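Local structure of 70 KDA protein (Xanthomonas sp., 4B2N) at residues R533-Y541 and M627-D637. The protein is a dihaem c-type cytochrome, the rubber oxygenase RoxA, a dioxygenase that processively cleaves rubber. Numbering follows the deposited sequence.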
ATOM      1  N   ARG A 533     -11.513  16.580 -13.209  1.00 24.92           N
ATOM      2  CA  ARG A 533     -10.349  16.278 -12.350  1.00 20.35           C
ATOM      3  C   ARG A 533      -9.349  17.439 -12.448  1.00 20.66           C
ATOM      4  O   ARG A 533      -8.931  17.787 -13.518  1.00 23.56           O
ATOM      5  CB  ARG A 533      -9.668  14.994 -12.841  1.00 21.41           C
ATOM      6  CG  ARG A 533     -10.604  13.809 -13.014  1.00 20.49           C
ATOM      7  CD  ARG A 533      -9.807  12.536 -13.317  1.00 19.76           C
ATOM      8  NE  ARG A 533     -10.704  11.375 -13.495  1.00 18.84           N
ATOM      9  CZ  ARG A 533     -10.445  10.347 -14.291  1.00 18.32           C
ATOM     10  NH1 ARG A 533      -9.290  10.294 -14.966  1.00 18.70           N
ATOM     11  NH2 ARG A 533     -11.361   9.406 -14.454  1.00 17.60           N
ATOM     12  N   PRO A 534      -8.905  18.018 -11.336  1.00 20.39           N
ATOM     13  CA  PRO A 534      -7.940  19.098 -11.477  1.00 20.26           C
ATOM     14  C   PRO A 534      -6.546  18.560 -11.635  1.00 21.26           C
ATOM     15  O   PRO A 534      -6.172  17.601 -10.940  1.00 21.66           O
ATOM     16  CB  PRO A 534      -8.056  19.822 -10.138  1.00 21.25           C
ATOM     17  CG  PRO A 534      -8.323  18.658  -9.166  1.00 20.87           C
ATOM     18  CD  PRO A 534      -9.261  17.739  -9.929  1.00 20.58           C
ATOM     19  N   LYS A 535      -5.744  19.184 -12.468  1.00 21.87           N
ATOM     20  CA  LYS A 535      -4.370  18.671 -12.673  1.00 20.93           C
ATOM     21  C   LYS A 535      -3.488  18.929 -11.482  1.00 20.32           C
ATOM     22  O   LYS A 535      -2.580  18.168 -11.194  1.00 21.60           O
ATOM     23  CB  LYS A 535      -3.707  19.355 -13.846  1.00 22.74           C
ATOM     24  CG  LYS A 535      -4.359  18.924 -15.166  1.00 26.76           C
ATOM     25  CD  LYS A 535      -3.740  17.602 -15.509  1.00 25.54           C
ATOM     26  CE  LYS A 535      -4.068  17.201 -16.929  1.00 28.55           C
ATOM     27  NZ  LYS A 535      -4.124  15.728 -16.824  1.00 28.06           N
ATOM     28  N   LEU A 536      -3.677  20.072 -10.868  1.00 19.59           N
ATOM     29  CA  LEU A 536      -2.962  20.363  -9.606  1.00 19.87           C
ATOM     30  C   LEU A 536      -3.979  20.765  -8.580  1.00 20.09           C
ATOM     31  O   LEU A 536      -4.981  21.451  -8.870  1.00 19.59           O
ATOM     32  CB  LEU A 536      -1.920  21.418  -9.773  1.00 21.97           C
ATOM     33  CG  LEU A 536      -0.802  21.122 -10.795  1.00 22.67           C
ATOM     34  CD1 LEU A 536      -1.400  21.390 -12.156  1.00 22.63           C
ATOM     35  CD2 LEU A 536       0.352  22.061 -10.575  1.00 23.60           C
ATOM     36  N   TRP A 537      -3.832  20.280  -7.386  1.00 18.52           N
ATOM     37  CA  TRP A 537      -4.900  20.581  -6.416  1.00 20.09           C
ATOM     38  C   TRP A 537      -4.348  20.549  -5.011  1.00 21.83           C
ATOM     39  O   TRP A 537      -3.415  19.790  -4.716  1.00 21.69           O
ATOM     40  CB  TRP A 537      -6.052  19.601  -6.635  1.00 19.60           C
ATOM     41  CG  TRP A 537      -5.688  18.139  -6.497  1.00 20.78           C
ATOM     42  CD1 TRP A 537      -5.276  17.263  -7.502  1.00 22.92           C
ATOM     43  CD2 TRP A 537      -5.734  17.308  -5.281  1.00 20.54           C
ATOM     44  NE1 TRP A 537      -5.071  15.994  -7.000  1.00 21.22           N
ATOM     45  CE2 TRP A 537      -5.321  15.958  -5.688  1.00 20.70           C
ATOM     46  CE3 TRP A 537      -6.032  17.558  -3.916  1.00 19.81           C
ATOM     47  CZ2 TRP A 537      -5.244  14.896  -4.777  1.00 20.33           C
ATOM     48  CZ3 TRP A 537      -5.995  16.463  -2.997  1.00 21.38           C
ATOM     49  CH2 TRP A 537      -5.575  15.177  -3.419  1.00 21.20           C
ATOM     50  N   LYS A 538      -4.881  21.406  -4.160  1.00 21.38           N
ATOM     51  CA  LYS A 538      -4.254  21.695  -2.900  1.00 21.79           C
ATOM     52  C   LYS A 538      -5.337  21.497  -1.845  1.00 22.70           C
ATOM     53  O   LYS A 538      -6.432  22.086  -1.960  1.00 22.87           O
ATOM     54  CB  LYS A 538      -3.816  23.162  -2.979  1.00 22.42           C
ATOM     55  CG  LYS A 538      -3.555  23.780  -1.660  1.00 28.44           C
ATOM     56  CD  LYS A 538      -2.755  25.085  -1.820  1.00 30.34           C
ATOM     57  CE  LYS A 538      -3.646  26.291  -2.114  1.00 38.71           C
ATOM     58  NZ  LYS A 538      -3.331  27.284  -1.051  1.00 40.30           N
ATOM     59  N   ARG A 539      -5.099  20.671  -0.838  1.00 22.93           N
ATOM     60  CA  ARG A 539      -6.133  20.508   0.172  1.00 21.43           C
ATOM     61  C   ARG A 539      -5.991  21.497   1.330  1.00 20.74           C
ATOM     62  O   ARG A 539      -5.033  22.229   1.387  1.00 19.31           O
ATOM     63  CB  ARG A 539      -6.352  19.032   0.618  1.00 23.81           C
ATOM     64  CG  ARG A 539      -5.187  18.099   0.484  1.00 21.68           C
ATOM     65  CD  ARG A 539      -5.475  16.722   1.046  1.00 20.43           C
ATOM     66  NE  ARG A 539      -5.745  16.598   2.494  1.00 16.85           N
ATOM     67  CZ  ARG A 539      -5.579  15.467   3.127  1.00 16.68           C
ATOM     68  NH1 ARG A 539      -5.017  14.457   2.427  1.00 14.84           N
ATOM     69  NH2 ARG A 539      -5.785  15.368   4.464  1.00 16.10           N
ATOM     70  N   PRO A 540      -7.026  21.620   2.179  1.00 20.28           N
ATOM     71  CA  PRO A 540      -6.942  22.630   3.229  1.00 20.02           C
ATOM     72  C   PRO A 540      -5.802  22.250   4.150  1.00 20.50           C
ATOM     73  O   PRO A 540      -5.625  21.062   4.454  1.00 19.17           O
ATOM     74  CB  PRO A 540      -8.296  22.486   3.952  1.00 20.66           C
ATOM     75  CG  PRO A 540      -9.220  21.929   2.915  1.00 22.00           C
ATOM     76  CD  PRO A 540      -8.350  20.981   2.140  1.00 20.85           C
ATOM     77  N   TYR A 541      -5.046  23.259   4.586  1.00 20.23           N
ATOM     78  CA  TYR A 541      -3.990  23.005   5.565  1.00 18.89           C
ATOM     79  C   TYR A 541      -4.428  23.411   6.977  1.00 20.31           C
ATOM     80  O   TYR A 541      -5.323  24.210   7.190  1.00 19.25           O
ATOM     81  CB  TYR A 541      -2.791  23.871   5.235  1.00 19.87           C
ATOM     82  CG  TYR A 541      -2.220  23.676   3.846  1.00 19.56           C
ATOM     83  CD1 TYR A 541      -2.442  22.489   3.099  1.00 18.77           C
ATOM     84  CD2 TYR A 541      -1.405  24.675   3.286  1.00 22.36           C
ATOM     85  CE1 TYR A 541      -1.936  22.344   1.814  1.00 19.27           C
ATOM     86  CE2 TYR A 541      -0.802  24.501   2.046  1.00 20.51           C
ATOM     87  CZ  TYR A 541      -1.037  23.357   1.321  1.00 20.97           C
ATOM     88  OH  TYR A 541      -0.438  23.252   0.041  1.00 20.88           O
ATOM     89  N   MET A 627       3.256  19.886  -0.600  1.00 19.94           N
ATOM     90  CA  MET A 627       1.894  20.091  -0.058  1.00 19.83           C
ATOM     91  C   MET A 627       0.822  20.412  -1.079  1.00 19.31           C
ATOM     92  O   MET A 627      -0.281  20.846  -0.711  1.00 18.33           O
ATOM     93  CB  MET A 627       1.932  21.143   1.059  1.00 19.49           C
ATOM     94  CG  MET A 627       2.703  20.509   2.191  1.00 19.01           C
ATOM     95  SD  MET A 627       2.754  21.397   3.716  1.00 21.09           S
ATOM     96  CE  MET A 627       1.119  21.239   4.266  1.00 17.52           C
ATOM     97  N   VAL A 628       1.144  20.240  -2.357  1.00 18.83           N
ATOM     98  CA  VAL A 628       0.144  20.395  -3.411  1.00 18.39           C
ATOM     99  C   VAL A 628       0.291  19.198  -4.349  1.00 19.47           C
ATOM    100  O   VAL A 628       1.408  18.786  -4.681  1.00 22.51           O
ATOM    101  CB  VAL A 628       0.315  21.667  -4.280  1.00 16.93           C
ATOM    102  CG1 VAL A 628      -0.725  21.703  -5.349  1.00 17.20           C
ATOM    103  CG2 VAL A 628       0.174  22.915  -3.404  1.00 16.35           C
ATOM    104  N   TYR A 629      -0.817  18.596  -4.753  1.00 19.82           N
ATOM    105  CA  TYR A 629      -0.663  17.485  -5.680  1.00 19.35           C
ATOM    106  C   TYR A 629      -0.430  18.031  -7.093  1.00 19.76           C
ATOM    107  O   TYR A 629      -1.258  18.790  -7.609  1.00 19.59           O
ATOM    108  CB  TYR A 629      -1.868  16.558  -5.721  1.00 20.20           C
ATOM    109  CG  TYR A 629      -1.535  15.322  -6.574  1.00 19.70           C
ATOM    110  CD1 TYR A 629      -0.904  14.197  -5.999  1.00 18.08           C
ATOM    111  CD2 TYR A 629      -1.812  15.300  -7.939  1.00 20.18           C
ATOM    112  CE1 TYR A 629      -0.581  13.091  -6.770  1.00 17.97           C
ATOM    113  CE2 TYR A 629      -1.493  14.183  -8.719  1.00 18.52           C
ATOM    114  CZ  TYR A 629      -0.901  13.093  -8.133  1.00 18.27           C
ATOM    115  OH  TYR A 629      -0.568  12.005  -8.910  1.00 18.33           O
ATOM    116  N   ASN A 630       0.633  17.555  -7.723  1.00 18.24           N
ATOM    117  CA  ASN A 630       0.993  17.946  -9.073  1.00 18.84           C
ATOM    118  C   ASN A 630       0.946  16.748 -10.034  1.00 18.79           C
ATOM    119  O   ASN A 630       1.873  15.897 -10.052  1.00 18.68           O
ATOM    120  CB  ASN A 630       2.374  18.564  -9.100  1.00 18.69           C
ATOM    121  CG  ASN A 630       2.714  19.143 -10.491  1.00 20.71           C
ATOM    122  OD1 ASN A 630       2.000  18.894 -11.492  1.00 20.94           O
ATOM    123  ND2 ASN A 630       3.770  19.934 -10.548  1.00 21.11           N
ATOM    124  N   SER A 631      -0.105  16.708 -10.856  1.00 19.86           N
ATOM    125  CA  SER A 631      -0.308  15.620 -11.843  1.00 20.54           C
ATOM    126  C   SER A 631       0.766  15.496 -12.952  1.00 21.60           C
ATOM    127  O   SER A 631       0.821  14.488 -13.649  1.00 24.37           O
ATOM    128  CB  SER A 631      -1.661  15.796 -12.575  1.00 21.62           C
ATOM    129  OG  SER A 631      -2.678  15.325 -11.762  1.00 25.41           O
ATOM    130  N   TYR A 632       1.537  16.560 -13.168  1.00 23.98           N
ATOM    131  CA  TYR A 632       2.617  16.606 -14.157  1.00 23.77           C
ATOM    132  C   TYR A 632       3.943  15.922 -13.743  1.00 22.71           C
ATOM    133  O   TYR A 632       4.756  15.646 -14.590  1.00 22.55           O
ATOM    134  CB  TYR A 632       2.861  18.054 -14.606  1.00 24.70           C
ATOM    135  CG  TYR A 632       1.674  18.584 -15.310  1.00 25.78           C
ATOM    136  CD1 TYR A 632       1.219  17.946 -16.453  1.00 27.15           C
ATOM    137  CD2 TYR A 632       0.937  19.668 -14.805  1.00 26.01           C
ATOM    138  CE1 TYR A 632       0.125  18.404 -17.140  1.00 27.96           C
ATOM    139  CE2 TYR A 632      -0.186  20.137 -15.491  1.00 28.60           C
ATOM    140  CZ  TYR A 632      -0.578  19.491 -16.659  1.00 29.86           C
ATOM    141  OH  TYR A 632      -1.689  19.877 -17.372  1.00 29.77           O
ATOM    142  N   LEU A 633       4.130  15.587 -12.480  1.00 20.40           N
ATOM    143  CA  LEU A 633       5.346  14.876 -12.123  1.00 23.06           C
ATOM    144  C   LEU A 633       5.271  13.445 -12.652  1.00 21.49           C
ATOM    145  O   LEU A 633       4.173  12.922 -12.947  1.00 22.52           O
ATOM    146  CB  LEU A 633       5.645  14.928 -10.597  1.00 19.14           C
ATOM    147  CG  LEU A 633       5.628  16.350  -9.996  1.00 20.80           C
ATOM    148  CD1 LEU A 633       5.875  16.156  -8.494  1.00 20.31           C
ATOM    149  CD2 LEU A 633       6.647  17.309 -10.591  1.00 20.86           C
ATOM    150  N   TYR A 634       6.444  12.841 -12.806  1.00 20.84           N
ATOM    151  CA  TYR A 634       6.571  11.493 -13.298  1.00 21.67           C
ATOM    152  C   TYR A 634       5.667  10.550 -12.482  1.00 20.47           C
ATOM    153  O   TYR A 634       5.791  10.498 -11.267  1.00 21.26           O
ATOM    154  CB  TYR A 634       8.044  11.064 -13.135  1.00 23.52           C
ATOM    155  CG  TYR A 634       8.404   9.666 -13.641  1.00 23.51           C
ATOM    156  CD1 TYR A 634       8.277   8.535 -12.813  1.00 23.11           C
ATOM    157  CD2 TYR A 634       8.895   9.472 -14.935  1.00 25.20           C
ATOM    158  CE1 TYR A 634       8.650   7.272 -13.252  1.00 23.85           C
ATOM    159  CE2 TYR A 634       9.236   8.196 -15.375  1.00 24.78           C
ATOM    160  CZ  TYR A 634       9.095   7.121 -14.546  1.00 24.07           C
ATOM    161  OH  TYR A 634       9.450   5.882 -14.993  1.00 26.12           O
ATOM    162  N   GLY A 635       4.786   9.815 -13.166  1.00 18.28           N
ATOM    163  CA  GLY A 635       4.021   8.789 -12.547  1.00 18.53           C
ATOM    164  C   GLY A 635       2.746   9.341 -11.965  1.00 19.59           C
ATOM    165  O   GLY A 635       1.951   8.557 -11.452  1.00 18.76           O
ATOM    166  N   ASN A 636       2.550  10.675 -12.010  1.00 18.39           N
ATOM    167  CA  ASN A 636       1.490  11.335 -11.253  1.00 17.57           C
ATOM    168  C   ASN A 636       0.263  11.654 -12.128  1.00 16.71           C
ATOM    169  O   ASN A 636      -0.651  12.306 -11.635  1.00 15.85           O
ATOM    170  CB  ASN A 636       1.962  12.682 -10.608  1.00 17.64           C
ATOM    171  CG  ASN A 636       2.515  12.497  -9.173  1.00 16.96           C
ATOM    172  OD1 ASN A 636       2.787  11.363  -8.709  1.00 17.98           O
ATOM    173  ND2 ASN A 636       2.618  13.589  -8.446  1.00 18.56           N
ATOM    174  N   ASP A 637       0.223  11.200 -13.380  1.00 18.50           N
ATOM    175  CA  ASP A 637      -0.871  11.625 -14.290  1.00 19.73           C
ATOM    176  C   ASP A 637      -2.228  11.264 -13.674  1.00 18.93           C
ATOM    177  O   ASP A 637      -2.349  10.253 -12.955  1.00 18.29           O
ATOM    178  CB  ASP A 637      -0.725  10.959 -15.689  1.00 20.94           C
ATOM    179  CG  ASP A 637      -1.770  11.440 -16.661  1.00 24.05           C
ATOM    180  OD1 ASP A 637      -1.644  12.586 -17.032  1.00 27.47           O
ATOM    181  OD2 ASP A 637      -2.711  10.695 -17.042  1.00 25.95           O
TER
HETATM  182  O   HOH W   1      -1.161  14.708 -15.763  1.00 38.01           O
HETATM  183  O   HOH W   2      -2.742  19.440  -1.186  1.00 23.81           O
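Trp537 and Tyr629 face each other as a hydrogen-bonded antiparallel pair, each backbone N donating to the other's O: Trp537 N to Tyr629 O is 3.0 Å and Tyr629 N to Trp537 O 2.9 Å. Beside them Leu536 and Asn630 form a non-hydrogen-bonded pair, where the chain enters the type I turn Asn630–Leu633.

Aromatic and apolar packing lines both faces. With CG set between backbone N and carbonyl carbon (chi1 58°), the indole of Trp537 brings its end toward strand 629-630, and Tyr629 CB sits over its five-membered ring, 3.6 Å from the centroid, a CH-pi contact. The two rings are near parallel, at 25°, but slid apart. Trp537 suits the site because NE1 also reaches Ser520 O. On the other face branched Leu536 sets CD1 against Tyr632 CE2 at 3.8 Å and CG and CD2 alongside the amide of Asn630. The Lys535 methylenes cross broad Tyr632 at about a right angle. Met627 CE lies over the centre of one face of the Tyr541 ring, a CH-pi contact; SD, farther above, makes it Met-aromatic.

Polar groups complete the contact. Asn630 can serve two partners: OD1 accepts from Tyr632 N, an Asx turn, and ND2 donates to Pro585 O. Tyr541 OH donates to Met627 O, a short 2.5 Å, from above the carbonyl plane. Water joins Met627 O to Arg539 N. Lys535 NZ bonds to Asn638 OD1, and Asp637 OD2 accepts from Gly639 N; a water bonds Asp637 OD1, Ser631 O and, weakly, Lys535 NZ. Tyr629 OH reaches Asn636 O, tying the strand to the type II turn Leu633–Asn636.

Strand 536-538 is the middle of a three-stranded antiparallel sheet, between 570-571 and 629-630; helix 620-626 leads into Met627, and beyond the turns Asp637 approaches the second haem c pocket near Thr428.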